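PDB 4V2X: endo-beta-1,4-glucanase (cellulase B) from Bacillus halodurans, which hydrolyses beta-1,4-linked glucans and also acts on xyloglucan and mixed-linkage beta-1,3-1,4-glucans, aided by its family 46 carbohydrate-binding module. Local coordinates for residues 184-198 and 231-245. Numbering follows the deposited sequence.
Sequences KDYPTKLMFESVNEP and GQNDIRPLVLPTMET
Arg236 plugs the loop ahead of strand 190-193, and its side chain can be followed atom by atom across Phe192 and into a ring of carbonyls. From CB the chain sets off with CG anti to the backbone N (chi1 -175°), which brings CG to 3.1 Å from Leu190 O. CD then lies over the centre of the Phe192 ring, 12° off the normal and 3.6 Å from its centroid, a CH-pi contact. A bend at the next torsion turns NE toward Asn233 OD1 (2.7 Å), an oxygen that also accepts from NH2, giving a side-on grip. At the tip, NH1 donates to Leu190 O at 2.9 Å with a nearly straight bond (166°) and also to Pro187 O, which it meets from the face opposite Leu190 N, the turn-closing donor of Pro187-Leu190. NH1 and NH2 converge end-on on Tyr186 O, with Arg236 NH2 at 2.9 Å from Tyr186 O. The bond from NH2 to Lys184 O is weak. All these acceptors lie near the guanidinium plane, so its rotation is fixed. With alanine in place of Arg236, the carbonyls of Tyr186, Pro187 and Leu190 would probably lose the guanidinium they share, and the Phe192 ring the CD that lies over one face.

Farther along, the parallel pairing is documented by Val239 N to Phe192 O (2.7 Å) and Ser194 N to Val239 O. Past the strands, a bond from Glu244 N to Pro198 O (2.8 Å) joins the chain after strand 238-241 to the last residue of the Asn196-Glu197-Pro198 run, which matches the family 5 signature; Glu197 OE2 is hydrogen-bonded to His272 ND1.

Strands 190-193 and 238-241 are consecutive, neighbouring strands of the eight-stranded parallel (beta/alpha) barrel. Helix 209-227 makes the crossover between them and packs Phe222 on Phe192, while strands 145-149 and 267-273 flank the pair.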
loop_
_atom_site.group_PDB
_atom_site.type_symbol
_atom_site.label_atom_id
_atom_site.label_comp_id
_atom_site.label_asym_id
_atom_site.label_seq_id
_atom_site.Cartn_x
_atom_site.Cartn_y
_atom_site.Cartn_z
ATOM N N LYS A 184 -28.602 5.299 -11.022
ATOM C CA LYS A 184 -28.817 4.879 -9.632
ATOM C C LYS A 184 -30.041 3.993 -9.410
ATOM O O LYS A 184 -30.006 3.105 -8.557
ATOM C CB LYS A 184 -28.868 6.085 -8.683
ATOM C CG LYS A 184 -30.070 7.005 -8.844
ATOM C CD LYS A 184 -29.900 8.249 -7.986
ATOM C CE LYS A 184 -30.890 9.336 -8.377
ATOM N NZ LYS A 184 -32.292 8.862 -8.242
ATOM N N ASP A 185 -31.108 4.218 -10.175
ATOM C CA ASP A 185 -32.350 3.453 -9.998
ATOM C C ASP A 185 -32.471 2.236 -10.922
ATOM O O ASP A 185 -33.487 1.547 -10.907
ATOM C CB ASP A 185 -33.564 4.374 -10.171
ATOM C CG ASP A 185 -33.657 5.420 -9.077
ATOM O OD1 ASP A 185 -33.465 5.070 -7.894
ATOM O OD2 ASP A 185 -33.917 6.593 -9.399
ATOM N N TYR A 186 -31.430 1.960 -11.705
ATOM C CA TYR A 186 -31.417 0.791 -12.593
ATOM C C TYR A 186 -31.296 -0.500 -11.791
ATOM O O TYR A 186 -30.719 -0.494 -10.708
ATOM C CB TYR A 186 -30.269 0.883 -13.599
ATOM C CG TYR A 186 -30.604 1.727 -14.800
ATOM C CD1 TYR A 186 -31.009 3.052 -14.659
ATOM C CD2 TYR A 186 -30.513 1.203 -16.084
ATOM C CE1 TYR A 186 -31.329 3.823 -15.761
ATOM C CE2 TYR A 186 -30.821 1.968 -17.191
ATOM C CZ TYR A 186 -31.225 3.276 -17.023
ATOM O OH TYR A 186 -31.544 4.025 -18.124
ATOM N N PRO A 187 -31.833 -1.613 -12.324
ATOM C CA PRO A 187 -31.716 -2.908 -11.648
ATOM C C PRO A 187 -30.268 -3.237 -11.309
ATOM O O PRO A 187 -29.362 -2.821 -12.033
ATOM C CB PRO A 187 -32.244 -3.900 -12.684
ATOM C CG PRO A 187 -33.142 -3.099 -13.563
ATOM C CD PRO A 187 -32.561 -1.718 -13.602
ATOM N N THR A 188 -30.051 -3.979 -10.226
ATOM C CA THR A 188 -28.684 -4.304 -9.797
ATOM C C THR A 188 -27.976 -5.297 -10.724
ATOM O O THR A 188 -26.798 -5.587 -10.523
ATOM C CB THR A 188 -28.648 -4.846 -8.358
ATOM O OG1 THR A 188 -29.526 -5.971 -8.237
ATOM C CG2 THR A 188 -29.072 -3.754 -7.383
ATOM N N LYS A 189 -28.687 -5.807 -11.730
ATOM C CA LYS A 189 -28.057 -6.587 -12.805
ATOM C C LYS A 189 -27.134 -5.714 -13.664
ATOM O O LYS A 189 -26.302 -6.241 -14.414
ATOM C CB LYS A 189 -29.114 -7.271 -13.670
ATOM C CG LYS A 189 -29.877 -8.339 -12.901
ATOM C CD LYS A 189 -30.900 -9.053 -13.759
ATOM C CE LYS A 189 -30.246 -10.034 -14.707
ATOM N NZ LYS A 189 -31.275 -10.882 -15.369
ATOM N N LEU A 190 -27.297 -4.395 -13.567
ATOM C CA LEU A 190 -26.305 -3.440 -14.083
ATOM C C LEU A 190 -25.224 -3.233 -13.019
ATOM O O LEU A 190 -25.525 -2.834 -11.887
ATOM C CB LEU A 190 -26.954 -2.094 -14.430
ATOM C CG LEU A 190 -26.016 -0.952 -14.846
ATOM C CD1 LEU A 190 -25.225 -1.303 -16.104
ATOM C CD2 LEU A 190 -26.808 0.333 -15.049
ATOM N N MET A 191 -23.978 -3.535 -13.376
ATOM C CA MET A 191 -22.838 -3.347 -12.477
ATOM C C MET A 191 -21.856 -2.339 -13.072
ATOM O O MET A 191 -21.818 -2.147 -14.288
ATOM C CB MET A 191 -22.137 -4.683 -12.202
ATOM C CG MET A 191 -21.346 -5.246 -13.375
ATOM S SD MET A 191 -21.138 -7.035 -13.283
ATOM C CE MET A 191 -22.734 -7.555 -13.916
ATOM N N PHE A 192 -21.079 -1.694 -12.203
ATOM C CA PHE A 192 -20.086 -0.701 -12.617
ATOM C C PHE A 192 -18.669 -1.224 -12.425
ATOM O O PHE A 192 -18.362 -1.800 -11.384
ATOM C CB PHE A 192 -20.191 0.577 -11.774
ATOM C CG PHE A 192 -21.541 1.254 -11.797
ATOM C CD1 PHE A 192 -22.436 1.085 -12.839
ATOM C CD2 PHE A 192 -21.886 2.124 -10.764
ATOM C CE1 PHE A 192 -23.662 1.740 -12.836
ATOM C CE2 PHE A 192 -23.106 2.781 -10.756
ATOM C CZ PHE A 192 -23.998 2.587 -11.791
ATOM N N GLU A 193 -17.813 -0.963 -13.412
ATOM C CA GLU A 193 -16.382 -1.294 -13.370
ATOM C C GLU A 193 -15.581 0.007 -13.413
ATOM O O GLU A 193 -15.752 0.820 -14.318
ATOM C CB GLU A 193 -16.035 -2.177 -14.568
ATOM C CG GLU A 193 -14.564 -2.521 -14.751
ATOM C CD GLU A 193 -14.288 -3.174 -16.097
ATOM O OE1 GLU A 193 -15.116 -3.035 -17.023
ATOM O OE2 GLU A 193 -13.238 -3.827 -16.233
ATOM N N SER A 194 -14.691 0.193 -12.440
ATOM C CA SER A 194 -14.060 1.491 -12.184
ATOM C C SER A 194 -13.266 2.058 -13.362
ATOM O O SER A 194 -13.421 3.232 -13.709
ATOM C CB SER A 194 -13.135 1.376 -10.973
ATOM O OG SER A 194 -12.143 0.392 -11.185
ATOM N N VAL A 195 -12.407 1.231 -13.959
ATOM C CA VAL A 195 -11.544 1.664 -15.058
ATOM C C VAL A 195 -10.976 0.439 -15.763
ATOM O O VAL A 195 -10.602 -0.536 -15.112
ATOM C CB VAL A 195 -10.393 2.578 -14.563
ATOM C CG1 VAL A 195 -9.587 1.921 -13.455
ATOM C CG2 VAL A 195 -9.466 2.971 -15.716
ATOM N N ASN A 196 -10.911 0.491 -17.089
ATOM C CA ASN A 196 -10.324 -0.606 -17.861
ATOM C C ASN A 196 -8.793 -0.613 -17.824
ATOM O O ASN A 196 -8.167 0.410 -18.067
ATOM C CB ASN A 196 -10.754 -0.500 -19.318
ATOM C CG ASN A 196 -10.326 -1.699 -20.131
ATOM O OD1 ASN A 196 -10.721 -2.818 -19.832
ATOM N ND2 ASN A 196 -9.531 -1.474 -21.167
ATOM N N GLU A 197 -8.199 -1.770 -17.541
ATOM C CA GLU A 197 -6.751 -1.978 -17.711
ATOM C C GLU A 197 -5.905 -0.793 -17.215
ATOM O O GLU A 197 -5.112 -0.215 -17.966
ATOM C CB GLU A 197 -6.449 -2.288 -19.187
ATOM C CG GLU A 197 -7.151 -3.555 -19.660
ATOM C CD GLU A 197 -6.835 -3.994 -21.081
ATOM O OE1 GLU A 197 -6.288 -3.211 -21.881
ATOM O OE2 GLU A 197 -7.158 -5.164 -21.399
ATOM N N PRO A 198 -6.070 -0.418 -15.936
ATOM C CA PRO A 198 -5.376 0.763 -15.430
ATOM C C PRO A 198 -3.857 0.633 -15.431
ATOM O O PRO A 198 -3.322 -0.430 -15.140
ATOM C CB PRO A 198 -5.899 0.893 -13.995
ATOM C CG PRO A 198 -6.387 -0.466 -13.643
ATOM C CD PRO A 198 -6.946 -1.015 -14.917
ATOM N N GLY A 231 -30.385 5.633 -4.735
ATOM C CA GLY A 231 -31.028 4.537 -5.456
ATOM C C GLY A 231 -30.545 3.175 -4.978
ATOM O O GLY A 231 -30.434 2.926 -3.781
ATOM N N GLN A 232 -30.226 2.307 -5.930
ATOM C CA GLN A 232 -29.728 0.959 -5.647
ATOM C C GLN A 232 -28.200 0.883 -5.512
ATOM O O GLN A 232 -27.644 -0.217 -5.391
ATOM C CB GLN A 232 -30.143 0.024 -6.781
ATOM C CG GLN A 232 -31.624 0.043 -7.125
ATOM C CD GLN A 232 -32.349 -1.152 -6.559
ATOM O OE1 GLN A 232 -32.474 -1.293 -5.343
ATOM N NE2 GLN A 232 -32.819 -2.033 -7.437
ATOM N N ASN A 233 -27.525 2.030 -5.522
ATOM C CA ASN A 233 -26.059 2.060 -5.565
ATOM C C ASN A 233 -25.379 1.742 -4.241
ATOM O O ASN A 233 -24.154 1.580 -4.191
ATOM C CB ASN A 233 -25.572 3.407 -6.102
ATOM C CG ASN A 233 -25.946 3.625 -7.556
ATOM O OD1 ASN A 233 -26.390 2.698 -8.245
ATOM N ND2 ASN A 233 -25.762 4.845 -8.036
ATOM N N ASP A 234 -26.165 1.649 -3.168
ATOM C CA ASP A 234 -25.650 1.171 -1.888
ATOM C C ASP A 234 -25.311 -0.321 -1.920
ATOM O O ASP A 234 -24.465 -0.771 -1.155
ATOM C CB ASP A 234 -26.632 1.474 -0.743
ATOM C CG ASP A 234 -28.001 0.848 -0.948
ATOM O OD1 ASP A 234 -28.434 0.677 -2.110
ATOM O OD2 ASP A 234 -28.656 0.541 0.072
ATOM N N ILE A 235 -25.967 -1.072 -2.803
ATOM C CA ILE A 235 -25.719 -2.509 -2.943
ATOM C C ILE A 235 -25.276 -2.966 -4.345
ATOM O O ILE A 235 -24.913 -4.131 -4.519
ATOM C CB ILE A 235 -26.951 -3.340 -2.511
ATOM C CG1 ILE A 235 -28.159 -3.082 -3.427
ATOM C CG2 ILE A 235 -27.299 -3.036 -1.062
ATOM C CD1 ILE A 235 -29.320 -4.022 -3.177
ATOM N N ARG A 236 -25.294 -2.072 -5.331
ATOM C CA ARG A 236 -24.956 -2.451 -6.706
ATOM C C ARG A 236 -23.567 -3.062 -6.743
ATOM O O ARG A 236 -22.629 -2.487 -6.195
ATOM C CB ARG A 236 -24.993 -1.243 -7.637
ATOM C CG ARG A 236 -24.780 -1.587 -9.106
ATOM C CD ARG A 236 -24.831 -0.350 -9.988
ATOM N NE ARG A 236 -26.047 0.426 -9.749
ATOM C CZ ARG A 236 -27.270 0.088 -10.154
ATOM N NH1 ARG A 236 -27.484 -1.024 -10.851
ATOM N NH2 ARG A 236 -28.303 0.873 -9.845
ATOM N N PRO A 237 -23.427 -4.232 -7.391
ATOM C CA PRO A 237 -22.089 -4.800 -7.490
ATOM C C PRO A 237 -21.106 -3.894 -8.231
ATOM O O PRO A 237 -21.463 -3.256 -9.225
ATOM C CB PRO A 237 -22.331 -6.102 -8.256
ATOM C CG PRO A 237 -23.683 -6.509 -7.782
ATOM C CD PRO A 237 -24.456 -5.222 -7.749
ATOM N N LEU A 238 -19.881 -3.850 -7.722
ATOM C CA LEU A 238 -18.819 -3.031 -8.285
ATOM C C LEU A 238 -17.655 -3.922 -8.653
ATOM O O LEU A 238 -17.281 -4.833 -7.903
ATOM C CB LEU A 238 -18.358 -1.974 -7.283
ATOM C CG LEU A 238 -19.469 -1.081 -6.739
ATOM C CD1 LEU A 238 -18.903 -0.075 -5.754
ATOM C CD2 LEU A 238 -20.211 -0.382 -7.865
ATOM N N VAL A 239 -17.084 -3.646 -9.821
ATOM C CA VAL A 239 -16.022 -4.462 -10.390
ATOM C C VAL A 239 -14.715 -3.681 -10.333
ATOM O O VAL A 239 -14.628 -2.569 -10.857
ATOM C CB VAL A 239 -16.349 -4.863 -11.849
ATOM C CG1 VAL A 239 -15.272 -5.789 -12.407
ATOM C CG2 VAL A 239 -17.712 -5.539 -11.932
ATOM N N LEU A 240 -13.708 -4.263 -9.681
ATOM C CA LEU A 240 -12.428 -3.589 -9.468
ATOM C C LEU A 240 -11.286 -4.393 -10.090
ATOM O O LEU A 240 -11.161 -5.589 -9.841
ATOM C CB LEU A 240 -12.155 -3.401 -7.970
ATOM C CG LEU A 240 -13.194 -2.617 -7.160
ATOM C CD1 LEU A 240 -12.786 -2.543 -5.693
ATOM C CD2 LEU A 240 -13.407 -1.221 -7.729
ATOM N N PRO A 241 -10.441 -3.731 -10.891
ATOM C CA PRO A 241 -9.365 -4.404 -11.597
ATOM C C PRO A 241 -8.041 -4.443 -10.854
ATOM O O PRO A 241 -7.754 -3.584 -10.018
ATOM C CB PRO A 241 -9.192 -3.527 -12.831
ATOM C CG PRO A 241 -9.449 -2.150 -12.307
ATOM C CD PRO A 241 -10.572 -2.324 -11.323
ATOM N N THR A 242 -7.217 -5.424 -11.201
ATOM C CA THR A 242 -5.788 -5.343 -10.935
ATOM C C THR A 242 -5.133 -4.362 -11.911
ATOM O O THR A 242 -5.706 -4.020 -12.957
ATOM C CB THR A 242 -5.104 -6.704 -11.141
ATOM O OG1 THR A 242 -5.411 -7.184 -12.454
ATOM C CG2 THR A 242 -5.579 -7.706 -10.134
ATOM N N MET A 243 -3.918 -3.933 -11.584
ATOM C CA MET A 243 -3.112 -3.118 -12.506
ATOM C C MET A 243 -2.946 -3.878 -13.820
ATOM O O MET A 243 -2.630 -5.080 -13.814
ATOM C CB MET A 243 -1.729 -2.809 -11.915
ATOM C CG MET A 243 -0.996 -1.652 -12.593
ATOM S SD MET A 243 -1.703 -0.032 -12.217
ATOM C CE MET A 243 -1.251 0.108 -10.490
ATOM N N GLU A 244 -3.196 -3.177 -14.925
ATOM C CA GLU A 244 -3.137 -3.739 -16.287
ATOM C C GLU A 244 -4.084 -4.923 -16.497
ATOM O O GLU A 244 -3.978 -5.634 -17.499
ATOM C CB GLU A 244 -1.697 -4.141 -16.647
ATOM C CG GLU A 244 -0.740 -2.970 -16.768
ATOM C CD GLU A 244 0.643 -3.364 -17.260
ATOM O OE1 GLU A 244 0.935 -4.572 -17.398
ATOM O OE2 GLU A 244 1.442 -2.450 -17.521
ATOM N N THR A 245 -5.034 -5.097 -15.580
ATOM C CA THR A 245 -5.844 -6.316 -15.457
ATOM C C THR A 245 -4.993 -7.588 -15.563
ATOM O O THR A 245 -5.457 -8.621 -16.054
ATOM C CB THR A 245 -7.020 -6.356 -16.454
ATOM O OG1 THR A 245 -6.525 -6.211 -17.792
ATOM C CG2 THR A 245 -8.063 -5.243 -16.138
#